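2-oxoglutarate-dependent dioxygenase tropC (Talaromyces stipitatus, PDB 6XJJ) is an iron- and 2-oxoglutarate-dependent dioxygenase that acts in the biosynthesis of fungal tropolones, downstream of the monooxygenase that dearomatises the polyketide precursor. Local coordinates at residues A[285-290]-A[297-302]; A[247-252]-A[281-286]; A[71-76]-A[263-268]; A[243-248]-A[315-320]. All blocks are in the same frame, centred on the assembly; numbering follows the deposited sequence.

In the fold
Contact 2 is the buried centre of the set: strands 249-253 and 281-285 of the main sheet, joined by a ladder of backbone hydrogen bonds, with apolar side chains on one face and mixed ones on the other. Contacts 1 and 4 both continue from one end of it, contact 1 sharing Met285 and Gly286, contact 4 Gly247 and Cys248. Both are partly buried and built largely of loops; they hold the three iron ligands, and contact 1 adds side-chain hydrogen bonds to its apolar packing. Contact 3, about 17 Å from the centre of the chain, is still largely buried, with Lys72 exposed at its rim, and joins the N-terminal region to the smaller sheet by aromatic and aliphatic packing.

Contact 1: residues A[285-290]-A[297-302]; sequences MGDTMH and YRSARH. With FE (Fe (III) ion), chain B.
Ser299 is held from two directions by the short helix that starts at Asp287: its hydroxyl donates to Asp287 OD1 while its backbone N donates to an imidazole nitrogen of His290. The OG to OD1 bond of Ser299 and Asp287 is 2.7 Å long and reaches the carboxylate on its anti side, 33° out of plane; the other carboxylate oxygen, OD2, is bonded to Thr244. The second bond, from Ser299 N to His290 ND1, spans 3.2 Å and is nearly straight, though the donor is tilted from the ring plane. With CG of His290 anti to its backbone N (chi1 -167°), the ring turns its ND1 edge to the backbone of Arg298 and Ser299.

In this double-stranded beta-helix (jelly-roll) dioxygenase fold, the 297-302 loop leads from helix 287-292 into strand 302-304 and delivers the third ligand of the facial triad. His302 NE2 binds the iron at 2.5 Å, and on the other side of the ring ND1 donates at 3.0 Å to Ala300 O, which lies in the plane of the imidazole and restrains its rotation.

At the far end of the loop Tyr297 packs against two methionines. Met289 SD lies at the edge of its ring and Met285 SD approaches obliquely, 5.2 Å from the centroid, both Met-aromatic contacts; CB of Tyr297 rests against CG of Met285, and its OH reaches Leu196 O on helix 171-204.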
loop_
_atom_site.group_PDB
_atom_site.type_symbol
_atom_site.label_atom_id
_atom_site.label_comp_id
_atom_site.label_asym_id
_atom_site.label_seq_id
_atom_site.Cartn_x
_atom_site.Cartn_y
_atom_site.Cartn_z
ATOM N N MET A 285 -6.433 6.239 -1.543
ATOM C CA MET A 285 -5.742 7.444 -1.965
ATOM C C MET A 285 -4.971 8.050 -0.792
ATOM O O MET A 285 -5.357 7.908 0.373
ATOM C CB MET A 285 -6.756 8.455 -2.492
ATOM C CG MET A 285 -7.688 7.910 -3.582
ATOM S SD MET A 285 -6.892 7.523 -5.165
ATOM C CE MET A 285 -6.546 5.765 -5.000
ATOM N N GLY A 286 -3.872 8.735 -1.116
ATOM C CA GLY A 286 -3.051 9.411 -0.139
ATOM C C GLY A 286 -3.200 10.926 -0.203
ATOM O O GLY A 286 -3.958 11.484 -0.993
ATOM N N ASP A 287 -2.431 11.590 0.663
ATOM C CA ASP A 287 -2.540 13.041 0.801
ATOM C C ASP A 287 -2.057 13.767 -0.452
ATOM O O ASP A 287 -2.644 14.777 -0.859
ATOM C CB ASP A 287 -1.746 13.500 2.024
ATOM C CG ASP A 287 -2.323 12.976 3.321
ATOM O OD1 ASP A 287 -3.505 12.572 3.324
ATOM O OD2 ASP A 287 -1.588 12.943 4.331
ATOM N N THR A 288 -0.979 13.281 -1.071
ATOM C CA THR A 288 -0.493 13.901 -2.301
ATOM C C THR A 288 -1.551 13.858 -3.398
ATOM O O THR A 288 -1.736 14.837 -4.127
ATOM C CB THR A 288 0.790 13.211 -2.764
ATOM O OG1 THR A 288 1.798 13.357 -1.754
ATOM C CG2 THR A 288 1.299 13.821 -4.057
ATOM N N MET A 289 -2.252 12.730 -3.534
ATOM C CA MET A 289 -3.355 12.669 -4.487
ATOM C C MET A 289 -4.495 13.579 -4.053
ATOM O O MET A 289 -5.130 14.229 -4.891
ATOM C CB MET A 289 -3.848 11.228 -4.643
ATOM C CG MET A 289 -4.920 11.031 -5.729
ATOM S SD MET A 289 -4.319 11.319 -7.414
ATOM C CE MET A 289 -3.270 9.892 -7.623
ATOM N N HIS A 290 -4.775 13.630 -2.747
ATOM C CA HIS A 290 -5.798 14.531 -2.225
ATOM C C HIS A 290 -5.541 15.962 -2.684
ATOM O O HIS A 290 -6.368 16.572 -3.372
ATOM C CB HIS A 290 -5.810 14.495 -0.697
ATOM C CG HIS A 290 -7.013 15.146 -0.090
ATOM N ND1 HIS A 290 -8.191 14.466 0.120
ATOM C CD2 HIS A 290 -7.258 16.435 0.249
ATOM C CE1 HIS A 290 -9.087 15.288 0.636
ATOM N NE2 HIS A 290 -8.551 16.491 0.712
ATOM N N TYR A 297 -10.358 13.088 -5.161
ATOM C CA TYR A 297 -9.995 11.776 -4.639
ATOM C C TYR A 297 -9.574 11.976 -3.185
ATOM O O TYR A 297 -8.610 12.697 -2.906
ATOM C CB TYR A 297 -8.889 11.140 -5.482
ATOM C CG TYR A 297 -9.292 10.853 -6.932
ATOM C CD1 TYR A 297 -10.580 10.442 -7.251
ATOM C CD2 TYR A 297 -8.374 10.973 -7.972
ATOM C CE1 TYR A 297 -10.950 10.180 -8.568
ATOM C CE2 TYR A 297 -8.735 10.713 -9.290
ATOM C CZ TYR A 297 -10.022 10.314 -9.578
ATOM O OH TYR A 297 -10.382 10.051 -10.879
ATOM N N ARG A 298 -10.313 11.362 -2.259
ATOM C CA ARG A 298 -10.129 11.613 -0.834
ATOM C C ARG A 298 -9.047 10.727 -0.219
ATOM O O ARG A 298 -8.983 9.524 -0.486
ATOM C CB ARG A 298 -11.435 11.383 -0.069
ATOM C CG ARG A 298 -12.561 12.384 -0.298
ATOM C CD ARG A 298 -13.668 12.103 0.741
ATOM N NE ARG A 298 -13.108 12.170 2.099
ATOM C CZ ARG A 298 -13.033 11.153 2.963
ATOM N NH1 ARG A 298 -12.463 11.336 4.140
ATOM N NH2 ARG A 298 -13.553 9.964 2.692
ATOM N N SER A 299 -8.217 11.331 0.642
ATOM C CA SER A 299 -7.358 10.588 1.565
ATOM C C SER A 299 -8.081 10.469 2.903
ATOM O O SER A 299 -8.339 11.478 3.569
ATOM C CB SER A 299 -6.001 11.271 1.751
ATOM O OG SER A 299 -5.195 10.541 2.668
ATOM N N ALA A 300 -8.394 9.239 3.299
ATOM C CA ALA A 300 -9.236 8.965 4.451
ATOM C C ALA A 300 -8.411 8.359 5.578
ATOM O O ALA A 300 -7.517 7.541 5.342
ATOM C CB ALA A 300 -10.385 8.019 4.082
ATOM N N ARG A 301 -8.712 8.770 6.803
ATOM C CA ARG A 301 -8.104 8.162 7.977
ATOM C C ARG A 301 -8.451 6.679 8.068
ATOM O O ARG A 301 -9.540 6.248 7.676
ATOM C CB ARG A 301 -8.567 8.926 9.223
ATOM C CG ARG A 301 -7.815 10.249 9.406
ATOM C CD ARG A 301 -8.472 11.254 10.345
ATOM N NE ARG A 301 -8.857 10.719 11.652
ATOM C CZ ARG A 301 -10.091 10.766 12.159
ATOM N NH1 ARG A 301 -11.075 11.365 11.506
ATOM N NH2 ARG A 301 -10.338 10.244 13.348
ATOM N N HIS A 302 -7.494 5.892 8.553
ATOM C CA HIS A 302 -7.684 4.459 8.710
ATOM C C HIS A 302 -6.689 3.946 9.738
ATOM O O HIS A 302 -5.716 4.624 10.082
ATOM C CB HIS A 302 -7.529 3.708 7.377
ATOM C CG HIS A 302 -6.207 3.915 6.699
ATOM N ND1 HIS A 302 -5.918 5.042 5.958
ATOM C CD2 HIS A 302 -5.097 3.137 6.644
ATOM C CE1 HIS A 302 -4.691 4.949 5.476
ATOM N NE2 HIS A 302 -4.169 3.804 5.880
HETATM FE FE FE B . -1.781 3.050 5.849
#

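Contact 2: residues A[247-252]-A[281-286]; sequences GCVSIL and FVINMG
Ser250 pairs with Asn284 and Leu252 with Val282 as hydrogen-bonded pairs of two antiparallel neighbours in the major sheet of the jelly-roll core, strands 249-253 and 281-285. Their short segments run at 161° to each other.

The backbone bonds come in reciprocal couples. Ser250 N donates to Asn284 O at 3.0 Å, and Asn284 N returns the bond to Ser250 O at 3.2 Å. The Leu252 and Val282 couple is shorter, 2.8 Å from Leu252 N to Val282 O. Where the ladder ends, Gly286 N reaches Cys248 O at 3.0 Å. There Gly286 leaves the strand and becomes the N-cap residue of helix 287-292, and Cys248 and Val249 both face Leu318 on the next strand, a classic beta bulge.

Apolar contacts fill the face carrying Val249, Ile251, Ile283 and Met285, which helix 171-204 covers. CD1 of Ile283 lies alongside Ile251 and meets its CG2. The same methyl of Ile251 also touches CB of Phe281, while CE of Met285 rests beside CG2 of Val249.

The other face carries Leu252 and Val282, packed side by side through their CB atoms, as well as the polar Ser250 and Asn284, which lie near the metal site. Asn284 ND2 and Ser250 OG both hydrogen-bond to OD2 of Asp245, second-shell bonds consistent with positioning this metal ligand. Asn284 takes the chi1 position between its backbone N and carbonyl carbon (59°), which lays OD1 beside CB of Ser250.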
loop_
_atom_site.group_PDB
_atom_site.type_symbol
_atom_site.label_atom_id
_atom_site.label_comp_id
_atom_site.label_asym_id
_atom_site.label_seq_id
_atom_site.Cartn_x
_atom_site.Cartn_y
_atom_site.Cartn_z
ATOM N N GLY A 247 1.366 9.426 0.397
ATOM C CA GLY A 247 1.638 9.346 -1.027
ATOM C C GLY A 247 0.451 9.556 -1.947
ATOM O O GLY A 247 -0.430 10.382 -1.687
ATOM N N CYS A 248 0.433 8.807 -3.051
ATOM C CA CYS A 248 -0.618 8.906 -4.053
ATOM C C CYS A 248 -1.583 7.728 -3.990
ATOM O O CYS A 248 -2.779 7.921 -3.742
ATOM C CB CYS A 248 0.014 9.006 -5.449
ATOM S SG CYS A 248 1.062 10.468 -5.718
ATOM N N VAL A 249 -1.091 6.508 -4.207
ATOM C CA VAL A 249 -1.921 5.310 -4.237
ATOM C C VAL A 249 -1.267 4.263 -3.345
ATOM O O VAL A 249 -0.038 4.147 -3.314
ATOM C CB VAL A 249 -2.099 4.777 -5.676
ATOM C CG1 VAL A 249 -2.943 3.494 -5.686
ATOM C CG2 VAL A 249 -2.720 5.854 -6.569
ATOM N N SER A 250 -2.086 3.528 -2.591
ATOM C CA SER A 250 -1.608 2.409 -1.791
ATOM C C SER A 250 -2.414 1.174 -2.163
ATOM O O SER A 250 -3.622 1.263 -2.404
ATOM C CB SER A 250 -1.724 2.681 -0.286
ATOM O OG SER A 250 -0.974 3.826 0.095
ATOM N N ILE A 251 -1.741 0.027 -2.208
ATOM C CA ILE A 251 -2.360 -1.237 -2.596
ATOM C C ILE A 251 -2.011 -2.258 -1.523
ATOM O O ILE A 251 -0.829 -2.568 -1.321
ATOM C CB ILE A 251 -1.880 -1.738 -3.968
ATOM C CG1 ILE A 251 -2.008 -0.644 -5.024
ATOM C CG2 ILE A 251 -2.724 -2.943 -4.368
ATOM C CD1 ILE A 251 -1.369 -0.990 -6.351
ATOM N N LEU A 252 -3.027 -2.800 -0.863
ATOM C CA LEU A 252 -2.842 -3.651 0.300
ATOM C C LEU A 252 -3.340 -5.052 -0.016
ATOM O O LEU A 252 -4.382 -5.218 -0.658
ATOM C CB LEU A 252 -3.608 -3.094 1.510
ATOM C CG LEU A 252 -3.559 -3.810 2.862
ATOM C CD1 LEU A 252 -2.209 -3.605 3.542
ATOM C CD2 LEU A 252 -4.714 -3.347 3.745
ATOM N N PHE A 281 -7.379 -6.643 -3.838
ATOM C CA PHE A 281 -6.466 -5.742 -3.160
ATOM C C PHE A 281 -7.254 -4.543 -2.648
ATOM O O PHE A 281 -8.234 -4.119 -3.270
ATOM C CB PHE A 281 -5.355 -5.278 -4.102
ATOM C CG PHE A 281 -4.513 -6.395 -4.641
ATOM C CD1 PHE A 281 -3.425 -6.865 -3.927
ATOM C CD2 PHE A 281 -4.815 -6.980 -5.863
ATOM C CE1 PHE A 281 -2.645 -7.892 -4.420
ATOM C CE2 PHE A 281 -4.042 -8.013 -6.364
ATOM C CZ PHE A 281 -2.954 -8.470 -5.642
ATOM N N VAL A 282 -6.823 -3.998 -1.508
ATOM C CA VAL A 282 -7.414 -2.774 -0.971
ATOM C C VAL A 282 -6.649 -1.589 -1.526
ATOM O O VAL A 282 -5.419 -1.525 -1.422
ATOM C CB VAL A 282 -7.392 -2.753 0.566
ATOM C CG1 VAL A 282 -7.927 -1.422 1.085
ATOM C CG2 VAL A 282 -8.202 -3.871 1.137
ATOM N N ILE A 283 -7.383 -0.652 -2.108
ATOM C CA ILE A 283 -6.816 0.516 -2.760
ATOM C C ILE A 283 -7.310 1.736 -2.010
ATOM O O ILE A 283 -8.511 1.859 -1.750
ATOM C CB ILE A 283 -7.240 0.594 -4.235
ATOM C CG1 ILE A 283 -6.954 -0.716 -4.977
ATOM C CG2 ILE A 283 -6.575 1.782 -4.915
ATOM C CD1 ILE A 283 -5.521 -1.125 -5.003
ATOM N N ASN A 284 -6.394 2.630 -1.654
ATOM C CA ASN A 284 -6.795 3.916 -1.104
ATOM C C ASN A 284 -5.904 5.028 -1.630
ATOM O O ASN A 284 -4.766 4.806 -2.056
ATOM C CB ASN A 284 -6.730 3.943 0.414
ATOM C CG ASN A 284 -5.357 3.661 0.926
ATOM O OD1 ASN A 284 -4.669 2.799 0.397
ATOM N ND2 ASN A 284 -4.883 4.498 1.831
ATOM N N MET A 285 -6.433 6.239 -1.543
ATOM C CA MET A 285 -5.742 7.444 -1.965
ATOM C C MET A 285 -4.971 8.050 -0.792
ATOM O O MET A 285 -5.357 7.908 0.373
ATOM C CB MET A 285 -6.756 8.455 -2.492
ATOM C CG MET A 285 -7.688 7.910 -3.582
ATOM S SD MET A 285 -6.892 7.523 -5.165
ATOM C CE MET A 285 -6.546 5.765 -5.000
ATOM N N GLY A 286 -3.872 8.735 -1.116
ATOM C CA GLY A 286 -3.051 9.411 -0.139
ATOM C C GLY A 286 -3.200 10.926 -0.203
ATOM O O GLY A 286 -3.958 11.484 -0.993
#

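Contact 3: residues A[71-76]-A[263-268]; sequences NKYGFF and VWYPPK
Val263 turns CG2 anti to its own carbonyl carbon and Phe75 does the same with CG (chi1 -72°), and these two rotations bring a methyl over a ring. CG2 of Val263 stands over one face of the Phe75 phenyl, 3.5 Å from the centroid and 19° off the normal, a CH-pi contact displaced toward the rim carrying CD2 and CE2. The other methyl, CG1, lies near Tyr73 O.

The second half of the contact is built round Tyr265. Its CG is anti to the backbone N, which carries the ring across to the end of helix 56-72. The rings of Tyr73 and Tyr265 meet obliquely, with centroids 5.2 Å apart and planes at 32°; CD1 of Tyr73 is 4.0 Å from CD1 of Tyr265. CE1 of Tyr73 lies over one face of the Tyr265 ring, and CD of Pro267 over the opposite face, so the phenol is sandwiched. Lys72 O sits at the ring edge, in plane. The extended chain of Lys72 crosses the phenol obliquely and brings CE to 3.3 Å from Tyr265 OH. Tyr73 OH hydrogen-bonds to Glu39.

Phe75 also meets the iron ligand His302 edge-to-face, while Val263 CG2 lies over the face of the phenyl. Here the N-terminal region meets the minor sheet of the jelly roll: helix 56-72 turns through Gly74 into strand 75-79, which pairs with strand 281-285, while strand 261-265 lies between strands 270-273 and 302-304.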
loop_
_atom_site.group_PDB
_atom_site.type_symbol
_atom_site.label_atom_id
_atom_site.label_comp_id
_atom_site.label_asym_id
_atom_site.label_seq_id
_atom_site.Cartn_x
_atom_site.Cartn_y
_atom_site.Cartn_z
ATOM N N ASN A 71 -13.885 9.141 -4.475
ATOM C CA ASN A 71 -14.405 10.441 -4.095
ATOM C C ASN A 71 -15.228 10.372 -2.819
ATOM O O ASN A 71 -15.301 11.355 -2.075
ATOM C CB ASN A 71 -15.211 11.018 -5.256
ATOM C CG ASN A 71 -15.842 12.336 -4.922
ATOM O OD1 ASN A 71 -16.435 12.507 -3.860
ATOM N ND2 ASN A 71 -15.576 13.327 -5.755
ATOM N N LYS A 72 -15.843 9.229 -2.540
ATOM C CA LYS A 72 -16.728 9.093 -1.393
ATOM C C LYS A 72 -16.018 8.494 -0.187
ATOM O O LYS A 72 -16.080 9.060 0.907
ATOM C CB LYS A 72 -17.947 8.244 -1.782
ATOM C CG LYS A 72 -19.026 8.122 -0.724
ATOM C CD LYS A 72 -20.239 7.404 -1.310
ATOM C CE LYS A 72 -21.377 7.277 -0.313
ATOM N NZ LYS A 72 -22.575 6.629 -0.927
ATOM N N TYR A 73 -15.319 7.369 -0.364
ATOM C CA TYR A 73 -14.672 6.695 0.750
ATOM C C TYR A 73 -13.157 6.829 0.755
ATOM O O TYR A 73 -12.535 6.579 1.791
ATOM C CB TYR A 73 -15.016 5.197 0.752
ATOM C CG TYR A 73 -16.500 4.897 0.748
ATOM C CD1 TYR A 73 -17.239 4.880 1.924
ATOM C CD2 TYR A 73 -17.160 4.615 -0.441
ATOM C CE1 TYR A 73 -18.598 4.602 1.911
ATOM C CE2 TYR A 73 -18.508 4.336 -0.464
ATOM C CZ TYR A 73 -19.224 4.330 0.714
ATOM O OH TYR A 73 -20.570 4.050 0.685
ATOM N N GLY A 74 -12.543 7.200 -0.364
ATOM C CA GLY A 74 -11.100 7.103 -0.452
ATOM C C GLY A 74 -10.567 5.689 -0.448
ATOM O O GLY A 74 -9.352 5.507 -0.553
ATOM N N PHE A 75 -11.431 4.682 -0.301
ATOM C CA PHE A 75 -11.038 3.289 -0.423
ATOM C C PHE A 75 -11.971 2.562 -1.376
ATOM O O PHE A 75 -13.140 2.927 -1.525
ATOM C CB PHE A 75 -11.084 2.450 0.869
ATOM C CG PHE A 75 -10.012 2.740 1.888
ATOM C CD1 PHE A 75 -9.438 3.988 2.059
ATOM C CD2 PHE A 75 -9.443 1.658 2.551
ATOM C CE1 PHE A 75 -8.424 4.176 3.010
ATOM C CE2 PHE A 75 -8.427 1.826 3.454
ATOM C CZ PHE A 75 -7.908 3.084 3.683
ATOM N N PHE A 76 -11.435 1.510 -1.999
ATOM C CA PHE A 76 -12.223 0.386 -2.483
ATOM C C PHE A 76 -11.410 -0.901 -2.421
ATOM O O PHE A 76 -10.188 -0.893 -2.250
ATOM C CB PHE A 76 -12.734 0.457 -3.935
ATOM C CG PHE A 76 -11.758 0.998 -4.963
ATOM C CD1 PHE A 76 -10.585 1.657 -4.639
ATOM C CD2 PHE A 76 -11.842 0.472 -6.251
ATOM C CE1 PHE A 76 -9.703 2.066 -5.622
ATOM C CE2 PHE A 76 -10.927 0.826 -7.226
ATOM C CZ PHE A 76 -9.848 1.607 -6.898
ATOM N N VAL A 263 -11.881 2.220 8.422
ATOM C CA VAL A 263 -11.729 3.484 7.709
ATOM C C VAL A 263 -12.732 4.481 8.272
ATOM O O VAL A 263 -13.902 4.142 8.476
ATOM C CB VAL A 263 -11.944 3.300 6.188
ATOM C CG1 VAL A 263 -11.960 4.637 5.447
ATOM C CG2 VAL A 263 -10.870 2.382 5.594
ATOM N N TRP A 264 -12.280 5.710 8.506
ATOM C CA TRP A 264 -13.144 6.742 9.064
ATOM C C TRP A 264 -13.930 7.427 7.951
ATOM O O TRP A 264 -13.342 7.956 7.002
ATOM C CB TRP A 264 -12.319 7.773 9.840
ATOM C CG TRP A 264 -13.149 8.928 10.356
ATOM C CD1 TRP A 264 -13.239 10.180 9.811
ATOM C CD2 TRP A 264 -13.998 8.936 11.514
ATOM N NE1 TRP A 264 -14.087 10.962 10.554
ATOM C CE2 TRP A 264 -14.566 10.224 11.604
ATOM C CE3 TRP A 264 -14.330 7.983 12.481
ATOM C CZ2 TRP A 264 -15.450 10.580 12.620
ATOM C CZ3 TRP A 264 -15.209 8.343 13.491
ATOM C CH2 TRP A 264 -15.758 9.629 13.551
ATOM N N TYR A 265 -15.257 7.438 8.085
ATOM C CA TYR A 265 -16.156 8.055 7.107
ATOM C C TYR A 265 -16.868 9.238 7.755
ATOM O O TYR A 265 -17.779 9.042 8.579
ATOM C CB TYR A 265 -17.154 7.018 6.587
ATOM C CG TYR A 265 -18.147 7.510 5.559
ATOM C CD1 TYR A 265 -17.715 8.021 4.343
ATOM C CD2 TYR A 265 -19.513 7.356 5.753
ATOM C CE1 TYR A 265 -18.611 8.448 3.387
ATOM C CE2 TYR A 265 -20.422 7.770 4.794
ATOM C CZ TYR A 265 -19.961 8.311 3.608
ATOM O OH TYR A 265 -20.847 8.729 2.644
ATOM N N PRO A 266 -16.489 10.473 7.434
ATOM C CA PRO A 266 -16.985 11.634 8.193
ATOM C C PRO A 266 -18.501 11.758 8.170
ATOM O O PRO A 266 -19.111 12.026 9.217
ATOM C CB PRO A 266 -16.317 12.823 7.488
ATOM C CG PRO A 266 -15.065 12.259 6.945
ATOM C CD PRO A 266 -15.365 10.841 6.556
ATOM N N PRO A 267 -19.150 11.616 7.009
ATOM C CA PRO A 267 -20.609 11.838 6.972
ATOM C C PRO A 267 -21.375 11.134 8.082
ATOM O O PRO A 267 -22.275 11.737 8.677
ATOM C CB PRO A 267 -20.996 11.307 5.585
ATOM C CG PRO A 267 -19.792 11.537 4.768
ATOM C CD PRO A 267 -18.629 11.260 5.679
ATOM N N LYS A 268 -21.054 9.875 8.373
ATOM C CA LYS A 268 -21.719 9.126 9.430
ATOM C C LYS A 268 -20.884 9.056 10.703
ATOM O O LYS A 268 -21.255 8.330 11.630
ATOM C CB LYS A 268 -22.050 7.709 8.945
ATOM C CG LYS A 268 -22.815 7.650 7.617
ATOM C CD LYS A 268 -24.129 8.407 7.663
ATOM C CE LYS A 268 -24.861 8.306 6.331
ATOM N NZ LYS A 268 -26.101 9.126 6.315
#

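Contact 4: residues A[243-248]-A[315-320]; sequences HTDFGC and AFFLNG. With FE (Fe (III) ion), chain B.
Cys248 and Gly247 fit closely against the end of strand 311-318. Cys248 N donates to Leu318 O at 2.8 Å, and CB of Cys248 also lies against that oxygen. Beside this bond the backbone of Gly247 comes within 4.2 Å of Asn319, CA to CA. With CG of Asn319 anti to its carbonyl carbon (chi1 -66°), the amide turns back and OD1 rests beside Gly247 CA. Cys248 SG extends past this point toward Gly320 N, at van der Waals distance; Asn319 and Gly320 are themselves partly exposed.

Nearer the metal the contact is looser, and Phe317 too is partly exposed. CE2 of Phe317 comes to 4.0 Å from Asp245 OD2, at an oblique angle to the ring; the side chains cross at about a right angle, with the carboxylate and ring planes 68° apart. OD1 of Asp245 binds the iron at 2.4 Å; its other oxygen is held by the second-shell residues Asn284 and Ser250. His243 NE2 binds the metal at 2.2 Å, while its ND1 is bonded to Gly241 O. With His302 these two ligands complete the HxD...H facial triad of the 2-oxoglutarate-dependent dioxygenases.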
loop_
_atom_site.group_PDB
_atom_site.type_symbol
_atom_site.label_atom_id
_atom_site.label_comp_id
_atom_site.label_asym_id
_atom_site.label_seq_id
_atom_site.Cartn_x
_atom_site.Cartn_y
_atom_site.Cartn_z
ATOM N N HIS A 243 -4.090 7.183 10.977
ATOM C CA HIS A 243 -3.212 7.956 10.116
ATOM C C HIS A 243 -3.882 8.127 8.762
ATOM O O HIS A 243 -4.911 7.511 8.466
ATOM C CB HIS A 243 -1.853 7.276 9.935
ATOM C CG HIS A 243 -1.916 6.019 9.129
ATOM N ND1 HIS A 243 -2.414 4.834 9.626
ATOM C CD2 HIS A 243 -1.552 5.767 7.852
ATOM C CE1 HIS A 243 -2.344 3.904 8.693
ATOM N NE2 HIS A 243 -1.831 4.445 7.604
ATOM N N THR A 244 -3.291 8.994 7.950
ATOM C CA THR A 244 -3.471 8.967 6.510
ATOM C C THR A 244 -2.150 8.566 5.873
ATOM O O THR A 244 -1.074 8.737 6.455
ATOM C CB THR A 244 -3.907 10.325 5.949
ATOM O OG1 THR A 244 -2.880 11.294 6.184
ATOM C CG2 THR A 244 -5.183 10.781 6.595
ATOM N N ASP A 245 -2.244 8.027 4.665
ATOM C CA ASP A 245 -1.063 7.773 3.861
ATOM C C ASP A 245 -0.662 9.070 3.172
ATOM O O ASP A 245 -1.521 9.846 2.748
ATOM C CB ASP A 245 -1.336 6.683 2.830
ATOM C CG ASP A 245 -1.635 5.332 3.468
ATOM O OD1 ASP A 245 -1.371 5.151 4.676
ATOM O OD2 ASP A 245 -2.141 4.440 2.755
ATOM N N PHE A 246 0.646 9.318 3.080
ATOM C CA PHE A 246 1.085 10.601 2.538
ATOM C C PHE A 246 1.150 10.592 1.011
ATOM O O PHE A 246 0.995 11.646 0.385
ATOM C CB PHE A 246 2.457 10.982 3.103
ATOM C CG PHE A 246 2.860 12.417 2.822
ATOM C CD1 PHE A 246 2.430 13.434 3.660
ATOM C CD2 PHE A 246 3.654 12.751 1.729
ATOM C CE1 PHE A 246 2.784 14.753 3.425
ATOM C CE2 PHE A 246 4.011 14.078 1.489
ATOM C CZ PHE A 246 3.572 15.075 2.341
ATOM N N GLY A 247 1.366 9.426 0.397
ATOM C CA GLY A 247 1.638 9.346 -1.027
ATOM C C GLY A 247 0.451 9.556 -1.947
ATOM O O GLY A 247 -0.430 10.382 -1.687
ATOM N N CYS A 248 0.433 8.807 -3.051
ATOM C CA CYS A 248 -0.618 8.906 -4.053
ATOM C C CYS A 248 -1.583 7.728 -3.990
ATOM O O CYS A 248 -2.779 7.921 -3.742
ATOM C CB CYS A 248 0.014 9.006 -5.449
ATOM S SG CYS A 248 1.062 10.468 -5.718
ATOM N N ALA A 315 1.788 -4.139 1.989
ATOM C CA ALA A 315 1.355 -2.798 1.635
ATOM C C ALA A 315 2.375 -2.238 0.665
ATOM O O ALA A 315 3.570 -2.194 0.973
ATOM C CB ALA A 315 1.235 -1.910 2.876
ATOM N N PHE A 316 1.916 -1.842 -0.511
ATOM C CA PHE A 316 2.762 -1.188 -1.493
ATOM C C PHE A 316 2.193 0.188 -1.774
ATOM O O PHE A 316 0.972 0.380 -1.782
ATOM C CB PHE A 316 2.968 -2.154 -2.721
ATOM C CG PHE A 316 3.406 -1.519 -4.043
ATOM C CD1 PHE A 316 3.181 -0.202 -4.407
ATOM C CD2 PHE A 316 4.418 -2.175 -4.730
ATOM C CE1 PHE A 316 3.684 0.315 -5.594
ATOM C CE2 PHE A 316 4.960 -1.642 -5.889
ATOM C CZ PHE A 316 4.600 -0.394 -6.303
ATOM N N PHE A 317 3.096 1.165 -1.917
ATOM C CA PHE A 317 2.682 2.547 -2.054
ATOM C C PHE A 317 3.397 3.171 -3.237
ATOM O O PHE A 317 4.513 2.782 -3.592
ATOM C CB PHE A 317 2.954 3.441 -0.801
ATOM C CG PHE A 317 2.710 2.768 0.531
ATOM C CD1 PHE A 317 3.285 1.547 0.843
ATOM C CD2 PHE A 317 1.738 3.265 1.387
ATOM C CE1 PHE A 317 3.033 0.929 2.053
ATOM C CE2 PHE A 317 1.457 2.626 2.577
ATOM C CZ PHE A 317 2.100 1.460 2.904
ATOM N N LEU A 318 2.722 4.147 -3.836
ATOM C CA LEU A 318 3.260 4.969 -4.909
ATOM C C LEU A 318 3.261 6.412 -4.420
ATOM O O LEU A 318 2.195 6.999 -4.194
ATOM C CB LEU A 318 2.433 4.801 -6.184
ATOM C CG LEU A 318 2.745 5.764 -7.335
ATOM C CD1 LEU A 318 4.183 5.611 -7.805
ATOM C CD2 LEU A 318 1.766 5.548 -8.483
ATOM N N ASN A 319 4.453 6.975 -4.248
ATOM C CA ASN A 319 4.616 8.346 -3.787
ATOM C C ASN A 319 4.954 9.256 -4.961
ATOM O O ASN A 319 5.320 8.800 -6.047
ATOM C CB ASN A 319 5.719 8.430 -2.724
ATOM C CG ASN A 319 5.355 7.708 -1.446
ATOM O OD1 ASN A 319 4.182 7.601 -1.087
ATOM N ND2 ASN A 319 6.360 7.172 -0.768
ATOM N N GLY A 320 4.816 10.561 -4.728
ATOM C CA GLY A 320 5.334 11.538 -5.667
ATOM C C GLY A 320 6.823 11.370 -5.890
ATOM O O GLY A 320 7.552 10.798 -5.073
HETATM FE FE FE B . -1.781 3.050 5.849
#